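Local atomic coordinates of chitinase (Thermococcus chitonophagus, PDB entry 5XSW), a protein that probably hydrolyses chitin as an endochitinase, this C-terminal part of a longer protein joining an N-terminal beta domain to a mainly helical domain that holds the bound sugar. Residues G30-I35 against G74-L78; H103-G107 against I469-T473; P265-D270 against K412-P416. Residues are numbered along the deposited sequence.

Contact 1: residues G30-I35 against G74-L78; sequences GWCFDI and GIFHL
Neighbouring strands 32-35 and 75-77 run antiparallel (169°, axes 4.7 Å apart) in the register F33-F76, D34-I75. F33-F76 is the hydrogen-bonded pair: F33 N to F76 O 3.0 Å, F76 N to F33 O 2.9 Å; I35 N to G74 O, 2.8 Å, continues the pattern. The side chains of F33 (m, chi2 -77°) and F76 (m, chi2 76°) share one sheet face, CB to CB 4.2 Å, and I35 CD1 reaches F76 CE1 at 3.6 Å. This pairing belongs to the antiparallel beta domain, where strand 32-41 also pairs with 65-69 and 98-104. On the face of D34 and I75, C32 (t) puts SG 3.6 Å from I75 CG2 and 3.8 Å from the H77 ring centroid, over its face. H77 (m, chi2 -72°) turns its ring edge to the face of W31 (t, chi2 86°), offset edge-to-face, six-membered-ring centroid to H77 centroid 5.0 Å, planes at 85°; H77 NE2 is hydrogen-bonded to D475 OD1. Water 1 joins W31 O (2.7 Å), H77 ND1 (2.8 Å) and L78 N (3.1 Å).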
# COMPACT_ATOMS: atom_id res chain seq x y z
N GLY A 30 3.79 3.84 21.76
CA GLY A 30 3.00 5.00 22.13
C GLY A 30 3.11 6.17 21.17
O GLY A 30 2.91 7.33 21.55
N TRP A 31 3.42 5.88 19.90
CA TRP A 31 3.60 6.96 18.93
C TRP A 31 2.25 7.47 18.50
O TRP A 31 2.05 8.66 18.20
CB TRP A 31 4.43 6.46 17.73
CG TRP A 31 4.62 7.47 16.62
CD1 TRP A 31 5.59 8.44 16.54
CD2 TRP A 31 3.81 7.61 15.43
NE1 TRP A 31 5.42 9.18 15.39
CE2 TRP A 31 4.34 8.69 14.69
CE3 TRP A 31 2.68 6.95 14.94
CZ2 TRP A 31 3.80 9.10 13.48
CZ3 TRP A 31 2.13 7.38 13.74
CH2 TRP A 31 2.70 8.45 13.03
N CYS A 32 1.30 6.54 18.45
CA CYS A 32 -0.09 6.84 18.15
C CYS A 32 -0.95 5.79 18.90
O CYS A 32 -0.59 4.59 18.98
CB CYS A 32 -0.39 6.76 16.63
SG CYS A 32 -1.91 7.48 16.18
N PHE A 33 -2.06 6.26 19.44
CA PHE A 33 -3.10 5.36 19.98
C PHE A 33 -4.32 5.47 19.13
O PHE A 33 -4.85 6.57 18.91
CB PHE A 33 -3.44 5.71 21.47
CG PHE A 33 -2.26 5.60 22.38
CD1 PHE A 33 -1.81 4.36 22.81
CD2 PHE A 33 -1.58 6.73 22.80
CE1 PHE A 33 -0.71 4.25 23.67
CE2 PHE A 33 -0.46 6.63 23.64
CZ PHE A 33 -0.01 5.40 24.06
N ASP A 34 -4.83 4.34 18.66
CA ASP A 34 -6.06 4.33 17.91
C ASP A 34 -7.16 3.75 18.82
O ASP A 34 -7.06 2.58 19.20
CB ASP A 34 -5.97 3.47 16.64
CG ASP A 34 -5.14 4.13 15.53
OD1 ASP A 34 -4.63 5.24 15.76
OD2 ASP A 34 -5.02 3.50 14.45
N ILE A 35 -8.16 4.55 19.13
CA ILE A 35 -9.22 4.11 20.09
C ILE A 35 -10.46 3.64 19.38
O ILE A 35 -11.10 4.41 18.66
CB ILE A 35 -9.53 5.26 21.07
CG1 ILE A 35 -8.23 5.53 21.88
CG2 ILE A 35 -10.71 4.86 21.98
CD1 ILE A 35 -8.38 6.54 22.97
N GLY A 74 -10.94 9.55 17.09
CA GLY A 74 -10.36 8.42 17.78
C GLY A 74 -8.86 8.21 17.65
O GLY A 74 -8.32 7.24 18.21
N ILE A 75 -8.17 9.10 16.91
CA ILE A 75 -6.73 8.93 16.66
C ILE A 75 -5.93 9.87 17.51
O ILE A 75 -6.15 11.07 17.46
CB ILE A 75 -6.36 9.18 15.11
CG1 ILE A 75 -7.13 8.20 14.20
CG2 ILE A 75 -4.87 9.12 14.90
CD1 ILE A 75 -7.35 8.73 12.75
N PHE A 76 -4.98 9.35 18.27
CA PHE A 76 -4.21 10.16 19.22
C PHE A 76 -2.73 10.11 18.95
O PHE A 76 -2.00 9.26 19.47
CB PHE A 76 -4.44 9.68 20.66
CG PHE A 76 -5.81 10.02 21.19
CD1 PHE A 76 -6.92 9.31 20.77
CD2 PHE A 76 -5.98 11.10 22.05
CE1 PHE A 76 -8.22 9.64 21.21
CE2 PHE A 76 -7.29 11.44 22.54
CZ PHE A 76 -8.40 10.70 22.11
N HIS A 77 -2.27 11.04 18.12
CA HIS A 77 -0.85 11.22 17.85
C HIS A 77 -0.18 11.86 19.06
O HIS A 77 -0.84 12.21 20.03
CB HIS A 77 -0.68 12.10 16.59
CG HIS A 77 -0.94 11.35 15.32
ND1 HIS A 77 -0.06 10.41 14.84
CD2 HIS A 77 -1.99 11.37 14.46
CE1 HIS A 77 -0.56 9.87 13.74
NE2 HIS A 77 -1.71 10.44 13.47
N LEU A 78 1.12 12.00 18.99
CA LEU A 78 1.91 12.61 20.05
C LEU A 78 1.28 13.91 20.50
O LEU A 78 0.74 14.68 19.68
CB LEU A 78 3.34 12.84 19.58
CG LEU A 78 4.24 11.67 19.21
CD1 LEU A 78 5.61 12.21 18.70
CD2 LEU A 78 4.47 10.70 20.37
O HOH W 1 2.20 10.72 16.40

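Contact 2: residues H103-G107 against I469-T473; sequences HYLRG and IPRPT. With GOL (glycerol), chain K.
Segment 103-107 leaves strand 98-104 at Y104 and turns at once: L105 (phi/psi -83/82) is the centre of an inverse gamma turn, closed by a weak hydrogen bond from R106 N to Y104 O, 2.9 Å. R106 follows in an extended conformation (-178/131). Segment 469-473 has no regular secondary structure; its phi values between -60° and -97° with psi from 114° to 160° over 469-472 keep it extended. The nearest CA atoms are those of R106 and R471, 6.8 Å apart, and no direct hydrogen bond crosses. Water 2 bridges the backbones instead, donating to L105 O (3.0 Å) and P472 O (2.7 Å). The contact thus ties the exit of the beta domain to the connection between helices 449-461 and 475-482 of the helical domain, 362 residues later. The main side-chain interaction is a cation-pi stack: the guanidinium of R471 (m, t, m, chi4 -84°) lies flat over the ring of Y104 (m, chi2 -60°), planes at 21° and R471 CZ 4.3 Å from the Y104 ring centroid. R106 (t, m, t, chi4 121°) reaches along the other segment, with CG 4.1 Å from P472 CD, NH1 4.0 Å from R471 CG and NH2 3.8 Å from I469 CG2, while NE forms a salt bridge with E305 of helix 288-311. A glycerol, probably from the crystallisation liquor, fills in here: its O2 accepts from R106 NH2 (2.9 Å) and R106 NH1 (3.2 Å) and donates to I469 O (2.8 Å), and I469 N gives to glycerol O3 at 2.9 Å.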
# COMPACT_ATOMS: atom_id res chain seq x y z
N HIS A 103 -10.64 1.04 24.89
CA HIS A 103 -10.43 -0.14 24.07
C HIS A 103 -9.68 0.26 22.77
O HIS A 103 -10.23 1.03 21.97
CB HIS A 103 -11.74 -0.79 23.73
CG HIS A 103 -12.55 -1.16 24.95
ND1 HIS A 103 -12.35 -2.33 25.65
CD2 HIS A 103 -13.52 -0.48 25.62
CE1 HIS A 103 -13.21 -2.39 26.67
NE2 HIS A 103 -13.93 -1.28 26.67
N TYR A 104 -8.46 -0.21 22.61
CA TYR A 104 -7.69 0.13 21.39
C TYR A 104 -8.25 -0.62 20.21
O TYR A 104 -8.92 -1.68 20.34
CB TYR A 104 -6.23 -0.23 21.54
CG TYR A 104 -5.56 0.51 22.62
CD1 TYR A 104 -5.50 1.90 22.60
CD2 TYR A 104 -5.02 -0.17 23.71
CE1 TYR A 104 -4.88 2.59 23.61
CE2 TYR A 104 -4.40 0.51 24.74
CZ TYR A 104 -4.34 1.89 24.68
OH TYR A 104 -3.74 2.58 25.69
N LEU A 105 -7.93 -0.13 19.02
CA LEU A 105 -8.40 -0.81 17.82
C LEU A 105 -7.43 -1.96 17.52
O LEU A 105 -6.52 -1.85 16.68
CB LEU A 105 -8.47 0.21 16.67
CG LEU A 105 -9.09 -0.24 15.37
CD1 LEU A 105 -10.52 -0.74 15.56
CD2 LEU A 105 -9.02 0.99 14.47
N ARG A 106 -7.63 -3.08 18.20
CA ARG A 106 -6.65 -4.17 18.28
C ARG A 106 -7.33 -5.26 19.12
O ARG A 106 -7.90 -4.90 20.15
CB ARG A 106 -5.38 -3.70 18.95
CG ARG A 106 -4.12 -4.51 18.58
CD ARG A 106 -3.85 -5.69 19.50
NE ARG A 106 -2.64 -6.43 19.09
CZ ARG A 106 -1.57 -6.64 19.85
NH1 ARG A 106 -1.54 -6.21 21.13
NH2 ARG A 106 -0.54 -7.35 19.36
N GLY A 107 -7.33 -6.52 18.67
CA GLY A 107 -8.09 -7.56 19.36
C GLY A 107 -7.43 -7.81 20.68
O GLY A 107 -6.26 -8.19 20.73
N ILE A 469 5.69 -7.34 20.75
CA ILE A 469 4.84 -7.10 19.56
C ILE A 469 4.02 -5.84 19.77
O ILE A 469 3.16 -5.80 20.67
CB ILE A 469 3.94 -8.32 19.28
CG1 ILE A 469 4.83 -9.57 19.14
CG2 ILE A 469 3.00 -8.07 18.07
CD1 ILE A 469 4.01 -10.87 18.96
N PRO A 470 4.28 -4.79 18.96
CA PRO A 470 3.57 -3.52 19.14
C PRO A 470 2.20 -3.59 18.49
O PRO A 470 2.01 -4.45 17.62
CB PRO A 470 4.51 -2.50 18.44
CG PRO A 470 5.09 -3.31 17.30
CD PRO A 470 5.26 -4.74 17.85
N ARG A 471 1.27 -2.72 18.87
CA ARG A 471 -0.00 -2.62 18.15
C ARG A 471 0.19 -1.95 16.77
O ARG A 471 0.96 -0.99 16.67
CB ARG A 471 -1.02 -1.78 18.93
CG ARG A 471 -1.28 -2.28 20.38
CD ARG A 471 -2.37 -1.41 21.08
NE ARG A 471 -1.69 -0.21 21.47
CZ ARG A 471 -1.00 -0.09 22.59
NH1 ARG A 471 -1.02 -1.05 23.49
NH2 ARG A 471 -0.33 1.02 22.82
N PRO A 472 -0.51 -2.45 15.75
CA PRO A 472 -0.69 -1.66 14.52
C PRO A 472 -1.42 -0.39 14.90
O PRO A 472 -2.30 -0.41 15.79
CB PRO A 472 -1.58 -2.56 13.63
CG PRO A 472 -2.32 -3.50 14.67
CD PRO A 472 -1.32 -3.68 15.77
N THR A 473 -1.08 0.72 14.27
CA THR A 473 -1.65 1.99 14.70
C THR A 473 -1.53 3.07 13.61
O THR A 473 -1.02 2.77 12.53
CB THR A 473 -0.95 2.46 16.03
OG1 THR A 473 -1.65 3.57 16.60
CG2 THR A 473 0.52 2.81 15.80
C1 GOL K . 0.21 -9.22 23.15
O1 GOL K . -0.27 -8.04 23.81
C2 GOL K . 1.44 -8.87 22.32
O2 GOL K . 1.26 -7.61 21.68
C3 GOL K . 2.64 -8.86 23.25
O3 GOL K . 3.87 -8.75 22.54
O HOH W 2 -4.43 0.27 17.32

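Contact 3: residues P265-D270 against K412-P416; sequences PDIFPD and KFFRP
This is loop-to-loop packing within the helical domain: the loop 265-270 links helix 254-263 to helix 274-278, while the segment 412-416 leads from the end of helix 399-412 towards helix 421-439. P265 to I267 keep helical phi/psi without the regular bonds, so their carbonyls remain available to the other loop. F413 (-123/162) breaks from the helix and F414 has positive phi (70/163); F414 CA is 4.7 Å from I267 CA. I267 O accepts from F414 N (2.8 Å), with a CA-H...O contact from F413 CA at 3.4 Å. D266 O and R415 N are joined through water 3, which donates to D266 O (2.7 Å) and accepts from R415 N (2.9 Å). The loop 265-270 curls round the guanidinium of R415 (t, t, m, chi4 -105°), with NE giving to P265 O (2.7 Å) and NH2 to F268 O (3.0 Å). Apolar contacts join I267 CG2 to F413 CD1 (3.9 Å) and F268 CE1 to F413 CE1 (4.0 Å). The carboxylate of D266 turns instead to Y26 and N29, and K412 NZ forms a salt bridge with D276. A further salt bridge sets D270 OD1 2.9 Å from R415 NH2, with a weak bond from R415 NH1 at 3.3 Å.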
# COMPACT_ATOMS: atom_id res chain seq x y z
N PRO A 265 4.70 1.90 12.69
CA PRO A 265 5.81 2.84 12.95
C PRO A 265 6.80 2.31 13.99
O PRO A 265 7.96 2.73 13.93
CB PRO A 265 5.09 4.11 13.47
CG PRO A 265 3.76 3.64 13.93
CD PRO A 265 3.38 2.44 13.07
N ASP A 266 6.39 1.40 14.90
CA ASP A 266 7.36 0.86 15.86
C ASP A 266 8.31 -0.13 15.22
O ASP A 266 9.38 -0.35 15.75
CB ASP A 266 6.65 0.17 17.04
CG ASP A 266 5.86 1.18 17.85
OD1 ASP A 266 6.52 1.96 18.59
OD2 ASP A 266 4.61 1.26 17.72
N ILE A 267 7.90 -0.76 14.12
CA ILE A 267 8.79 -1.75 13.49
C ILE A 267 9.66 -1.12 12.34
O ILE A 267 10.85 -1.41 12.23
CB ILE A 267 7.97 -2.94 12.91
CG1 ILE A 267 7.26 -3.69 14.06
CG2 ILE A 267 8.89 -3.96 12.17
CD1 ILE A 267 6.24 -4.76 13.56
N PHE A 268 9.06 -0.25 11.54
CA PHE A 268 9.73 0.29 10.34
C PHE A 268 10.13 1.74 10.52
O PHE A 268 9.27 2.56 10.81
CB PHE A 268 8.79 0.20 9.13
CG PHE A 268 8.50 -1.20 8.72
CD1 PHE A 268 9.42 -1.92 7.96
CD2 PHE A 268 7.31 -1.80 9.10
CE1 PHE A 268 9.14 -3.24 7.57
CE2 PHE A 268 7.04 -3.09 8.72
CZ PHE A 268 7.95 -3.82 7.95
N PRO A 269 11.44 2.06 10.33
CA PRO A 269 11.79 3.48 10.28
C PRO A 269 11.23 4.14 9.01
O PRO A 269 10.91 3.44 8.04
CB PRO A 269 13.34 3.47 10.29
CG PRO A 269 13.71 2.15 9.57
CD PRO A 269 12.57 1.17 10.01
N ASP A 270 11.12 5.47 9.00
CA ASP A 270 10.54 6.17 7.86
C ASP A 270 11.36 5.98 6.58
O ASP A 270 10.83 6.17 5.50
CB ASP A 270 10.43 7.69 8.16
CG ASP A 270 9.36 8.01 9.24
OD1 ASP A 270 8.43 7.20 9.45
OD2 ASP A 270 9.43 9.09 9.86
N LYS A 412 17.81 -1.84 10.00
CA LYS A 412 16.57 -1.92 9.23
C LYS A 412 15.25 -1.91 10.04
O LYS A 412 14.20 -1.63 9.48
CB LYS A 412 16.59 -3.18 8.37
CG LYS A 412 17.91 -3.24 7.51
CD LYS A 412 17.92 -2.10 6.46
CE LYS A 412 19.26 -2.16 5.59
NZ LYS A 412 19.20 -1.06 4.57
N PHE A 413 15.32 -2.25 11.33
CA PHE A 413 14.13 -2.26 12.16
C PHE A 413 14.23 -1.35 13.40
O PHE A 413 15.31 -0.94 13.79
CB PHE A 413 13.79 -3.72 12.55
CG PHE A 413 13.52 -4.59 11.33
CD1 PHE A 413 12.39 -4.37 10.55
CD2 PHE A 413 14.39 -5.57 10.98
CE1 PHE A 413 12.12 -5.15 9.43
CE2 PHE A 413 14.15 -6.38 9.87
CZ PHE A 413 13.04 -6.17 9.05
N PHE A 414 13.06 -1.04 13.97
CA PHE A 414 12.93 -0.09 15.09
C PHE A 414 13.21 1.30 14.61
O PHE A 414 13.79 1.54 13.53
CB PHE A 414 13.85 -0.42 16.28
CG PHE A 414 13.64 -1.79 16.86
CD1 PHE A 414 12.59 -2.03 17.71
CD2 PHE A 414 14.53 -2.82 16.57
CE1 PHE A 414 12.39 -3.32 18.26
CE2 PHE A 414 14.35 -4.09 17.09
CZ PHE A 414 13.27 -4.35 17.95
N ARG A 415 12.77 2.23 15.42
CA ARG A 415 12.79 3.67 15.17
C ARG A 415 13.72 4.24 16.24
O ARG A 415 13.85 3.66 17.32
CB ARG A 415 11.32 4.17 15.23
CG ARG A 415 10.98 5.58 15.03
CD ARG A 415 9.45 5.74 14.95
NE ARG A 415 8.95 5.18 13.69
CZ ARG A 415 8.56 5.90 12.65
NH1 ARG A 415 8.55 7.23 12.70
NH2 ARG A 415 8.17 5.27 11.54
N PRO A 416 14.42 5.35 15.94
CA PRO A 416 15.23 5.97 16.98
C PRO A 416 14.43 6.27 18.24
O PRO A 416 13.35 6.85 18.14
CB PRO A 416 15.69 7.28 16.32
CG PRO A 416 15.68 6.99 14.87
CD PRO A 416 14.49 6.09 14.67
O HOH W 3 10.81 1.29 17.31

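Overall arrangement
Contact 1 closes within the beta domain before contact 2 opens, and contact 3 is nested inside the long loop that contact 2 closes. Contacts 1 and 2 have centres about 10 Å apart and share a sheet, strands 32-41 and 98-104 being neighbours: D34 O meets L105 N at 2.9 Å and F33 CE1 packs on R471 NH2 at 3.4 Å. Contact 3 lies in the helical domain, its centre about 17 Å from each of the others, yet P265 CG touches W31 CE3 (3.6 Å) and D266 CB touches P470 CB (3.7 Å). The segment 469-473 therefore runs between the beta domain and the 265-270 loop, so these contacts link the two domains.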